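Local structure of lysine cyclodeaminase (Streptomyces pristinaespiralis, 5YU3) at residues Leu52-Pro57 with Gly80-Asn85; Val211-Gly216 with Ala235-Lys240. The protein catalyses the NAD-dependent cyclodeamination of L-lysine to L-pipecolic acid and also recognises L-ornithine and L-2,4-diaminobutyric acid. All coordinates share one frame; numbering follows the deposited sequence.

How the interactions relate
Both contacts touch the same NAD, interaction 1 from the edge of the mixed sheet through Tyr-81, interaction 2 from two loops that follow strands of the parallel sheet. Interaction 1 joins the ends of strands 50-54 and 73-81; its touching residues are mostly buried, and the second subunit reaches them too. Interaction 2 is only partly buried, with Val-213 and Gly-214 on the surface and Lys-240 inside. A guanidinium gripping a hydroxyl dominates the first; a lysine, a carboxylate, a backbone carbonyl and a water make up the second. They meet at Tyr-81, whose CZ lies 3.1 Å from Asp-236 OD1, beside the nicotinamide ribose. Their centres are about 13 Å apart.

Interaction 1 of 2, residues Leu52-Pro57 with Gly80-Asn85. With NAD (nicotinamide-adenine-dinucleotide), chain F.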
loop_
_atom_site.group_PDB
_atom_site.type_symbol
_atom_site.label_atom_id
_atom_site.label_comp_id
_atom_site.label_asym_id
_atom_site.label_seq_id
_atom_site.Cartn_x
_atom_site.Cartn_y
_atom_site.Cartn_z
ATOM N N LEU A 52 8.484 -2.922 -4.627
ATOM C CA LEU A 52 8.682 -3.769 -5.799
ATOM C C LEU A 52 9.775 -3.154 -6.660
ATOM O O LEU A 52 9.624 -2.021 -7.128
ATOM C CB LEU A 52 7.391 -3.885 -6.620
ATOM C CG LEU A 52 6.168 -4.552 -5.985
ATOM C CD1 LEU A 52 4.880 -4.058 -6.632
ATOM C CD2 LEU A 52 6.278 -6.053 -6.115
ATOM N N GLU A 53 10.838 -3.913 -6.918
ATOM C CA GLU A 53 11.892 -3.434 -7.804
ATOM C C GLU A 53 11.446 -3.478 -9.261
ATOM O O GLU A 53 10.713 -4.381 -9.675
ATOM C CB GLU A 53 13.162 -4.271 -7.622
ATOM C CG GLU A 53 13.878 -3.986 -6.309
ATOM C CD GLU A 53 15.266 -4.606 -6.242
ATOM O OE1 GLU A 53 16.003 -4.281 -5.286
ATOM O OE2 GLU A 53 15.613 -5.408 -7.139
ATOM N N ARG A 54 11.880 -2.485 -10.040
ATOM C CA ARG A 54 11.578 -2.396 -11.465
ATOM C C ARG A 54 12.880 -2.128 -12.204
ATOM O O ARG A 54 13.626 -1.215 -11.838
ATOM C CB ARG A 54 10.548 -1.280 -11.761
ATOM C CG ARG A 54 9.156 -1.474 -11.125
ATOM C CD ARG A 54 8.305 -0.190 -11.228
ATOM N NE ARG A 54 8.970 0.849 -10.491
ATOM C CZ ARG A 54 9.071 2.127 -10.841
ATOM N NH1 ARG A 54 8.508 2.620 -11.944
ATOM N NH2 ARG A 54 9.765 2.921 -10.054
ATOM N N SER A 55 13.160 -2.908 -13.245
ATOM C CA SER A 55 14.468 -2.804 -13.888
ATOM C C SER A 55 14.488 -1.896 -15.111
ATOM O O SER A 55 15.557 -1.385 -15.460
ATOM C CB SER A 55 14.972 -4.191 -14.293
ATOM O OG SER A 55 14.186 -4.707 -15.350
ATOM N N GLU A 56 13.345 -1.690 -15.775
ATOM C CA GLU A 56 13.231 -0.889 -16.987
ATOM C C GLU A 56 12.548 0.441 -16.698
ATOM O O GLU A 56 11.607 0.486 -15.902
ATOM C CB GLU A 56 12.425 -1.622 -18.068
ATOM C CG GLU A 56 12.925 -3.008 -18.366
ATOM C CD GLU A 56 14.385 -2.997 -18.742
ATOM O OE1 GLU A 56 14.784 -2.103 -19.522
ATOM O OE2 GLU A 56 15.134 -3.868 -18.246
ATOM N N PRO A 57 12.958 1.529 -17.373
ATOM C CA PRO A 57 14.105 1.612 -18.443
ATOM C C PRO A 57 15.480 1.622 -17.693
ATOM O O PRO A 57 16.531 1.298 -18.298
ATOM C CB PRO A 57 13.871 2.694 -19.083
ATOM C CG PRO A 57 13.017 3.648 -18.104
ATOM C CD PRO A 57 12.259 2.864 -17.393
ATOM N N GLY A 80 6.817 6.040 -6.217
ATOM C CA GLY A 80 7.803 5.436 -7.090
ATOM C C GLY A 80 9.098 6.228 -7.118
ATOM O O GLY A 80 9.106 7.449 -6.974
ATOM N N TYR A 81 10.200 5.504 -7.296
ATOM C CA TYR A 81 11.506 6.071 -7.625
ATOM C C TYR A 81 11.838 5.557 -9.017
ATOM O O TYR A 81 12.018 4.348 -9.205
ATOM C CB TYR A 81 12.564 5.654 -6.604
ATOM C CG TYR A 81 13.996 5.826 -7.070
ATOM C CD1 TYR A 81 14.600 7.079 -7.078
ATOM C CD2 TYR A 81 14.748 4.729 -7.480
ATOM C CE1 TYR A 81 15.930 7.240 -7.495
ATOM C CE2 TYR A 81 16.081 4.877 -7.889
ATOM C CZ TYR A 81 16.662 6.139 -7.897
ATOM O OH TYR A 81 17.982 6.302 -8.297
ATOM N N SER A 82 11.860 6.459 -9.998
ATOM C CA SER A 82 12.024 6.091 -11.407
ATOM C C SER A 82 12.980 7.098 -12.022
ATOM O O SER A 82 12.562 8.096 -12.626
ATOM C CB SER A 82 10.677 6.070 -12.139
ATOM O OG SER A 82 9.711 5.310 -11.409
ATOM N N PRO A 83 14.290 6.862 -11.888
ATOM C CA PRO A 83 15.275 7.922 -12.152
ATOM C C PRO A 83 15.410 8.314 -13.610
ATOM O O PRO A 83 16.072 9.323 -13.892
ATOM C CB PRO A 83 16.580 7.328 -11.615
ATOM C CG PRO A 83 16.254 5.763 -11.457
ATOM C CD PRO A 83 14.954 5.661 -11.263
ATOM N N ALA A 84 14.827 7.572 -14.542
ATOM C CA ALA A 84 14.776 8.012 -15.927
ATOM C C ALA A 84 13.583 8.911 -16.216
ATOM O O ALA A 84 13.469 9.406 -17.339
ATOM C CB ALA A 84 14.747 6.810 -16.879
ATOM N N ASN A 85 12.696 9.134 -15.239
ATOM C CA ASN A 85 11.509 9.950 -15.489
ATOM C C ASN A 85 11.837 11.334 -16.037
ATOM O O ASN A 85 11.215 11.738 -17.033
ATOM C CB ASN A 85 10.670 10.060 -14.208
ATOM C CG ASN A 85 9.581 9.004 -14.129
ATOM O OD1 ASN A 85 9.520 8.104 -14.963
ATOM N ND2 ASN A 85 8.716 9.111 -13.120
HETATM P PA NAD F . 16.166 13.478 -9.175
HETATM O O1A NAD F . 16.196 12.511 -10.317
HETATM O O2A NAD F . 15.298 14.717 -9.256
HETATM O O5B NAD F . 17.664 14.015 -8.936
HETATM C C5B NAD F . 18.733 13.085 -8.726
HETATM C C4B NAD F . 19.984 13.731 -9.304
HETATM O O4B NAD F . 21.123 12.934 -8.972
HETATM C C3B NAD F . 19.938 13.789 -10.834
HETATM O O3B NAD F . 20.043 15.158 -11.282
HETATM C C2B NAD F . 21.143 12.971 -11.267
HETATM O O2B NAD F . 21.806 13.480 -12.422
HETATM C C1B NAD F . 22.038 13.075 -10.052
HETATM N N9A NAD F . 23.089 12.044 -9.912
HETATM C C8A NAD F . 23.034 10.733 -10.239
HETATM N N7A NAD F . 24.218 10.116 -9.926
HETATM C C5A NAD F . 25.028 11.057 -9.387
HETATM C C6A NAD F . 26.399 11.119 -8.846
HETATM N N6A NAD F . 27.177 10.013 -8.797
HETATM N N1A NAD F . 26.835 12.309 -8.375
HETATM C C2A NAD F . 26.095 13.434 -8.400
HETATM N N3A NAD F . 24.846 13.458 -8.892
HETATM C C4A NAD F . 24.277 12.322 -9.382
HETATM O O3 NAD F . 15.763 12.630 -7.848
HETATM P PN NAD F . 15.410 13.206 -6.398
HETATM O O1N NAD F . 16.261 14.429 -6.145
HETATM O O2N NAD F . 13.903 13.289 -6.284
HETATM O O5D NAD F . 15.873 11.999 -5.434
HETATM C C5D NAD F . 17.261 11.776 -5.177
HETATM C C4D NAD F . 17.398 10.637 -4.167
HETATM O O4D NAD F . 16.708 10.970 -2.962
HETATM C C3D NAD F . 16.764 9.351 -4.668
HETATM O O3D NAD F . 17.569 8.237 -4.222
HETATM C C2D NAD F . 15.444 9.305 -3.932
HETATM O O2D NAD F . 14.888 7.986 -3.853
HETATM C C1D NAD F . 15.876 9.868 -2.594
HETATM N N1N NAD F . 14.794 10.337 -1.737
HETATM C C2N NAD F . 14.951 10.213 -0.412
HETATM C C3N NAD F . 13.963 10.633 0.467
HETATM C C7N NAD F . 14.196 10.489 1.934
HETATM O O7N NAD F . 13.276 10.628 2.715
HETATM N N7N NAD F . 15.448 10.249 2.359
HETATM C C4N NAD F . 12.801 11.231 -0.029
HETATM C C5N NAD F . 12.683 11.372 -1.411
HETATM C C6N NAD F . 13.700 10.924 -2.255
#
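The guanidinium of Arg-54 meets Ser-82 with its edge: OG lies practically in the guanidinium plane and accepts hydrogen bonds from both NH1 (3.0 Å) and NH2 (2.7 Å). The grip is end-on, two nitrogens on one oxygen, and the NH2 bond is the straighter, at 153° against 138°. Tyr-81 O sits near the same edge, 2.8 Å from Arg-54 NH2, but its angle is too poor for a hydrogen bond. On one face of the neighbouring flat group, the Tyr-81 ring, Pro-83 CD rests 3.6 Å above the plane, displaced toward the rim. CE1 of Tyr-81 approaches C3D of the nicotinamide ribose at 3.6 Å. A bend at chi3 (-62°) turns the end of the otherwise extended Arg-54 chain toward Ser-82. Farther along, Pro-57, behind a cis peptide bond, places CG 3.8 Å from Ala-84 CB, within the type I turn Ser-82 to Asn-85. Asp-103 O of the second subunit takes another hydrogen bond from Arg-54 NH1, while Thr-105 O of that subunit makes a weak one with Ser-82 OG. The contact thus bridges two strands of an antiparallel meander that both flank strand 60-69, at the subunit interface beside the NAD pocket of an ornithine cyclodeaminase/mu-crystallin family protein.

Interaction 2 of 2, residues Val211-Gly216 with Ala235-Lys240; sequences VAVGQG and ADLVGK. With NAD (nicotinamide-adenine-dinucleotide), chain F.
Two type II turns, Ala-212 to Gln-215 and Leu-237 to Lys-240, face each other, with the Val-213 side chain lying against glycine backbone. They belong to loops after strands 204-207 and 229-232 of the parallel sheet, a Rossmann-type NAD-binding domain. With chi1 at 164° Val-213 splits its branches: CG1 packs on the backbone of Gly-239, 3.6 Å from its O, while CG2 reaches Leu-237 CB at 3.6 Å, the two side chains crossing at about a right angle. Gly-214 N donates to Gly-239 O from well above the carbonyl plane. Deeper in, the Lys-240 chain, bent at chi2 and chi4, brings NZ to Val-211 O (3.1 Å), in the carbonyl plane and on a lone pair. The same NZ forms a salt bridge with Asp-236 OD1 (2.7 Å), a hydrogen bond to Thr-209 O and a weak one to NAD O3D. Asp-236 OD1 also accepts from that ribose hydroxyl, and Ala-235 holds the ribose with its N and O. Across the loops, one water donates to both Val-211 O (2.8 Å) and Asp-236 OD2 (3.0 Å).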
loop_
_atom_site.group_PDB
_atom_site.type_symbol
_atom_site.label_atom_id
_atom_site.label_comp_id
_atom_site.label_asym_id
_atom_site.label_seq_id
_atom_site.Cartn_x
_atom_site.Cartn_y
_atom_site.Cartn_z
ATOM N N VAL A 211 22.234 7.927 -7.978
ATOM C CA VAL A 211 23.353 7.037 -8.290
ATOM C C VAL A 211 22.869 5.595 -8.244
ATOM O O VAL A 211 22.027 5.224 -7.414
ATOM C CB VAL A 211 24.527 7.265 -7.320
ATOM C CG1 VAL A 211 24.182 6.818 -5.910
ATOM C CG2 VAL A 211 25.799 6.544 -7.816
ATOM N N ALA A 212 23.390 4.777 -9.150
ATOM C CA ALA A 212 22.965 3.391 -9.247
ATOM C C ALA A 212 23.581 2.542 -8.131
ATOM O O ALA A 212 24.546 2.934 -7.466
ATOM C CB ALA A 212 23.340 2.811 -10.612
ATOM N N VAL A 213 22.989 1.363 -7.932
ATOM C CA VAL A 213 23.513 0.393 -6.978
ATOM C C VAL A 213 24.975 0.119 -7.293
ATOM O O VAL A 213 25.336 -0.165 -8.441
ATOM C CB VAL A 213 22.677 -0.901 -7.025
ATOM C CG1 VAL A 213 23.420 -2.059 -6.336
ATOM C CG2 VAL A 213 21.312 -0.677 -6.396
ATOM N N GLY A 214 25.824 0.217 -6.269
ATOM C CA GLY A 214 27.223 -0.135 -6.399
ATOM C C GLY A 214 28.111 0.910 -7.036
ATOM O O GLY A 214 29.307 0.646 -7.224
ATOM N N GLN A 215 27.580 2.085 -7.377
ATOM C CA GLN A 215 28.356 3.107 -8.070
ATOM C C GLN A 215 28.698 4.295 -7.179
ATOM O O GLN A 215 29.168 5.321 -7.683
ATOM C CB GLN A 215 27.622 3.573 -9.328
ATOM C CG GLN A 215 27.341 2.460 -10.329
ATOM C CD GLN A 215 28.607 1.838 -10.881
ATOM O OE1 GLN A 215 29.448 2.527 -11.463
ATOM N NE2 GLN A 215 28.755 0.528 -10.700
ATOM N N GLY A 216 28.480 4.183 -5.867
ATOM C CA GLY A 216 29.026 5.137 -4.943
ATOM C C GLY A 216 30.534 4.984 -4.811
ATOM O O GLY A 216 31.141 4.078 -5.395
ATOM N N ALA A 235 18.396 7.332 -1.327
ATOM C CA ALA A 235 17.862 6.090 -0.771
ATOM C C ALA A 235 16.840 5.524 -1.736
ATOM O O ALA A 235 15.902 6.230 -2.111
ATOM C CB ALA A 235 17.192 6.308 0.594
ATOM N N ASP A 236 17.017 4.269 -2.145
ATOM C CA ASP A 236 16.036 3.602 -2.993
ATOM C C ASP A 236 16.236 2.089 -2.983
ATOM O O ASP A 236 15.531 1.375 -2.261
ATOM C CB ASP A 236 16.081 4.174 -4.416
ATOM C CG ASP A 236 17.506 4.325 -4.963
ATOM O OD1 ASP A 236 17.935 5.480 -5.197
ATOM O OD2 ASP A 236 18.177 3.296 -5.199
ATOM N N LEU A 237 17.181 1.595 -3.776
ATOM C CA LEU A 237 17.421 0.165 -3.889
ATOM C C LEU A 237 18.423 -0.305 -2.845
ATOM O O LEU A 237 19.337 0.425 -2.453
ATOM C CB LEU A 237 17.940 -0.182 -5.284
ATOM C CG LEU A 237 17.024 0.179 -6.453
ATOM C CD1 LEU A 237 17.793 0.164 -7.768
ATOM C CD2 LEU A 237 15.845 -0.787 -6.519
ATOM N N VAL A 238 18.237 -1.543 -2.385
ATOM C CA VAL A 238 19.270 -2.171 -1.577
ATOM C C VAL A 238 20.558 -2.193 -2.385
ATOM O O VAL A 238 20.553 -2.522 -3.578
ATOM C CB VAL A 238 18.832 -3.580 -1.146
ATOM C CG1 VAL A 238 20.009 -4.349 -0.561
ATOM C CG2 VAL A 238 17.695 -3.489 -0.141
ATOM N N GLY A 239 21.666 -1.802 -1.748
ATOM C CA GLY A 239 22.960 -1.742 -2.399
ATOM C C GLY A 239 23.333 -0.369 -2.928
ATOM O O GLY A 239 24.456 -0.192 -3.414
ATOM N N LYS A 240 22.419 0.592 -2.863
ATOM C CA LYS A 240 22.699 1.971 -3.244
ATOM C C LYS A 240 23.182 2.715 -2.011
ATOM O O LYS A 240 22.486 2.745 -0.991
ATOM C CB LYS A 240 21.451 2.648 -3.819
ATOM C CG LYS A 240 21.652 4.124 -4.192
ATOM C CD LYS A 240 20.803 5.056 -3.331
ATOM C CE LYS A 240 20.887 6.509 -3.836
ATOM N NZ LYS A 240 20.364 6.645 -5.240
HETATM P PA NAD F . 16.166 13.478 -9.175
HETATM O O1A NAD F . 16.196 12.511 -10.317
HETATM O O2A NAD F . 15.298 14.717 -9.256
HETATM O O5B NAD F . 17.664 14.015 -8.936
HETATM C C5B NAD F . 18.733 13.085 -8.726
HETATM C C4B NAD F . 19.984 13.731 -9.304
HETATM O O4B NAD F . 21.123 12.934 -8.972
HETATM C C3B NAD F . 19.938 13.789 -10.834
HETATM O O3B NAD F . 20.043 15.158 -11.282
HETATM C C2B NAD F . 21.143 12.971 -11.267
HETATM O O2B NAD F . 21.806 13.480 -12.422
HETATM C C1B NAD F . 22.038 13.075 -10.052
HETATM N N9A NAD F . 23.089 12.044 -9.912
HETATM C C8A NAD F . 23.034 10.733 -10.239
HETATM N N7A NAD F . 24.218 10.116 -9.926
HETATM C C5A NAD F . 25.028 11.057 -9.387
HETATM C C6A NAD F . 26.399 11.119 -8.846
HETATM N N6A NAD F . 27.177 10.013 -8.797
HETATM N N1A NAD F . 26.835 12.309 -8.375
HETATM C C2A NAD F . 26.095 13.434 -8.400
HETATM N N3A NAD F . 24.846 13.458 -8.892
HETATM C C4A NAD F . 24.277 12.322 -9.382
HETATM O O3 NAD F . 15.763 12.630 -7.848
HETATM P PN NAD F . 15.410 13.206 -6.398
HETATM O O1N NAD F . 16.261 14.429 -6.145
HETATM O O2N NAD F . 13.903 13.289 -6.284
HETATM O O5D NAD F . 15.873 11.999 -5.434
HETATM C C5D NAD F . 17.261 11.776 -5.177
HETATM C C4D NAD F . 17.398 10.637 -4.167
HETATM O O4D NAD F . 16.708 10.970 -2.962
HETATM C C3D NAD F . 16.764 9.351 -4.668
HETATM O O3D NAD F . 17.569 8.237 -4.222
HETATM C C2D NAD F . 15.444 9.305 -3.932
HETATM O O2D NAD F . 14.888 7.986 -3.853
HETATM C C1D NAD F . 15.876 9.868 -2.594
HETATM N N1N NAD F . 14.794 10.337 -1.737
HETATM C C2N NAD F . 14.951 10.213 -0.412
HETATM C C3N NAD F . 13.963 10.633 0.467
HETATM C C7N NAD F . 14.196 10.489 1.934
HETATM O O7N NAD F . 13.276 10.628 2.715
HETATM N N7N NAD F . 15.448 10.249 2.359
HETATM C C4N NAD F . 12.801 11.231 -0.029
HETATM C C5N NAD F . 12.683 11.372 -1.411
HETATM C C6N NAD F . 13.700 10.924 -2.255
HETATM O O HOH W 1 19.531 4.097 -7.717
#